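Local structure of Syntaxin1 (Monosiga brevicollis, 2XHE) at residues Arg145-Val148 with Lys149-Arg153. The protein probably acts as a SNAP receptor of the syntaxin family, binding other SNARE proteins in membrane fusion. Sequence-based numbering, arbitrary orientation.
Sequences RKFV and KVMTR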
loop_
_atom_site.group_PDB
_atom_site.type_symbol
_atom_site.label_atom_id
_atom_site.label_comp_id
_atom_site.label_asym_id
_atom_site.label_seq_id
_atom_site.Cartn_x
_atom_site.Cartn_y
_atom_site.Cartn_z
ATOM N N ARG B 145 14.285 -13.269 -5.022
ATOM C CA ARG B 145 13.465 -12.414 -5.865
ATOM C C ARG B 145 14.356 -11.526 -6.715
ATOM O O ARG B 145 14.257 -11.549 -7.941
ATOM C CB ARG B 145 12.447 -11.595 -5.046
ATOM C CG ARG B 145 11.268 -12.422 -4.487
ATOM C CD ARG B 145 10.135 -11.554 -3.877
ATOM N NE ARG B 145 10.515 -10.908 -2.618
ATOM C CZ ARG B 145 10.704 -11.550 -1.461
ATOM N NH1 ARG B 145 10.556 -12.873 -1.390
ATOM N NH2 ARG B 145 11.053 -10.867 -0.370
ATOM N N LYS B 146 15.237 -10.761 -6.073
ATOM C CA LYS B 146 16.177 -9.900 -6.805
ATOM C C LYS B 146 16.840 -10.687 -7.937
ATOM O O LYS B 146 16.947 -10.190 -9.055
ATOM C CB LYS B 146 17.221 -9.273 -5.867
ATOM C CG LYS B 146 18.095 -8.182 -6.496
ATOM C CD LYS B 146 17.297 -6.940 -6.904
ATOM C CE LYS B 146 17.008 -6.903 -8.412
ATOM N NZ LYS B 146 16.064 -5.806 -8.805
ATOM N N PHE B 147 17.238 -11.927 -7.653
ATOM C CA PHE B 147 17.848 -12.797 -8.657
ATOM C C PHE B 147 16.957 -13.151 -9.869
ATOM O O PHE B 147 17.377 -12.962 -11.015
ATOM C CB PHE B 147 18.421 -14.068 -8.017
ATOM C CG PHE B 147 19.173 -14.931 -8.983
ATOM C CD1 PHE B 147 20.153 -14.388 -9.795
ATOM C CD2 PHE B 147 18.898 -16.280 -9.093
ATOM C CE1 PHE B 147 20.841 -15.175 -10.696
ATOM C CE2 PHE B 147 19.588 -17.073 -9.992
ATOM C CZ PHE B 147 20.550 -16.521 -10.795
ATOM N N VAL B 148 15.750 -13.667 -9.620
ATOM C CA VAL B 148 14.812 -14.028 -10.693
ATOM C C VAL B 148 14.491 -12.807 -11.565
ATOM O O VAL B 148 14.355 -12.919 -12.791
ATOM C CB VAL B 148 13.491 -14.675 -10.129
ATOM C CG1 VAL B 148 12.395 -14.814 -11.210
ATOM C CG2 VAL B 148 13.768 -16.041 -9.499
ATOM N N LYS B 149 14.391 -11.640 -10.933
ATOM C CA LYS B 149 14.078 -10.411 -11.655
ATOM C C LYS B 149 15.218 -9.966 -12.561
ATOM O O LYS B 149 14.971 -9.496 -13.662
ATOM C CB LYS B 149 13.681 -9.289 -10.689
ATOM C CG LYS B 149 13.403 -7.947 -11.360
ATOM C CD LYS B 149 13.167 -6.832 -10.332
ATOM C CE LYS B 149 11.811 -6.967 -9.615
ATOM N NZ LYS B 149 11.785 -7.952 -8.487
ATOM N N VAL B 150 16.462 -10.117 -12.100
ATOM C CA VAL B 150 17.634 -9.770 -12.911
ATOM C C VAL B 150 17.762 -10.733 -14.064
ATOM O O VAL B 150 17.993 -10.327 -15.200
ATOM C CB VAL B 150 18.981 -9.783 -12.121
ATOM C CG1 VAL B 150 20.127 -9.471 -13.053
ATOM C CG2 VAL B 150 18.975 -8.751 -11.017
ATOM N N MET B 151 17.614 -12.014 -13.770
ATOM C CA MET B 151 17.752 -13.021 -14.809
ATOM C C MET B 151 16.648 -12.895 -15.837
ATOM O O MET B 151 16.803 -13.295 -16.984
ATOM C CB MET B 151 17.778 -14.426 -14.214
ATOM C CG MET B 151 19.019 -14.676 -13.369
ATOM S SD MET B 151 20.552 -14.091 -14.157
ATOM C CE MET B 151 21.012 -15.540 -15.110
ATOM N N THR B 152 15.528 -12.331 -15.423
ATOM C CA THR B 152 14.414 -12.178 -16.333
ATOM C C THR B 152 14.779 -11.117 -17.346
ATOM O O THR B 152 14.360 -11.182 -18.498
ATOM C CB THR B 152 13.124 -11.811 -15.587
ATOM O OG1 THR B 152 12.726 -12.923 -14.778
ATOM C CG2 THR B 152 12.008 -11.488 -16.567
ATOM N N ARG B 153 15.571 -10.143 -16.911
ATOM C CA ARG B 153 16.049 -9.109 -17.821
ATOM C C ARG B 153 16.950 -9.766 -18.858
ATOM O O ARG B 153 16.854 -9.474 -20.048
ATOM C CB ARG B 153 16.782 -8.003 -17.063
ATOM C CG ARG B 153 17.363 -6.923 -17.955
ATOM C CD ARG B 153 16.352 -6.440 -18.987
ATOM N NE ARG B 153 16.924 -5.430 -19.876
ATOM C CZ ARG B 153 16.478 -5.163 -21.103
ATOM N NH1 ARG B 153 15.448 -5.838 -21.603
ATOM N NH2 ARG B 153 17.068 -4.224 -21.833
#
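One face of the Phe-147 ring is covered by Met-151, a turn further along the helix: its CG lies over the CE1 side of the ring, and its SD stands 4.6 Å from the ring centroid, 52° off the normal, an oblique Met-aromatic contact. Phe-147 carries its ring anti to the backbone N (chi1 -174°), which swings it along the helix towards Met-151; the methionine chain is bent about CB-CG and CG-SD. An alanine at Phe-147 would probably leave Met-151 CG and SD without this ring face and open a gap beside them. Both are buried side chains of helix 131-171, probably the third helix (Hc) of the N-terminal Habc bundle; Met-151 also packs on Leu-229, Met-232 and Phe-233 of helix 214-237, in the T-SNARE homology range, consistent with closed syntaxin. Val-150 turns to helix 44-72, touching Ile-57 and Ile-64, and its CG2 meets Lys-146 CE at 3.8 Å. The bent Lys-146 chain runs forward along the helix, its NZ 3.4 Å from Lys-149 CD, while the two ammonium nitrogens, NZ of each lysine, stay 4.8 Å apart. Regular i to i+4 bonds join Lys-149 N to Arg-145 O, Val-150 N to Lys-146 O and Met-151 N to Phe-147 O, the last at 2.9 Å. Val-148 O takes two donors from Thr-152, a weak bond from N and a hydroxyl bond from OG1 at 2.6 Å, the hydroxyl tilted 32° from the carbonyl plane.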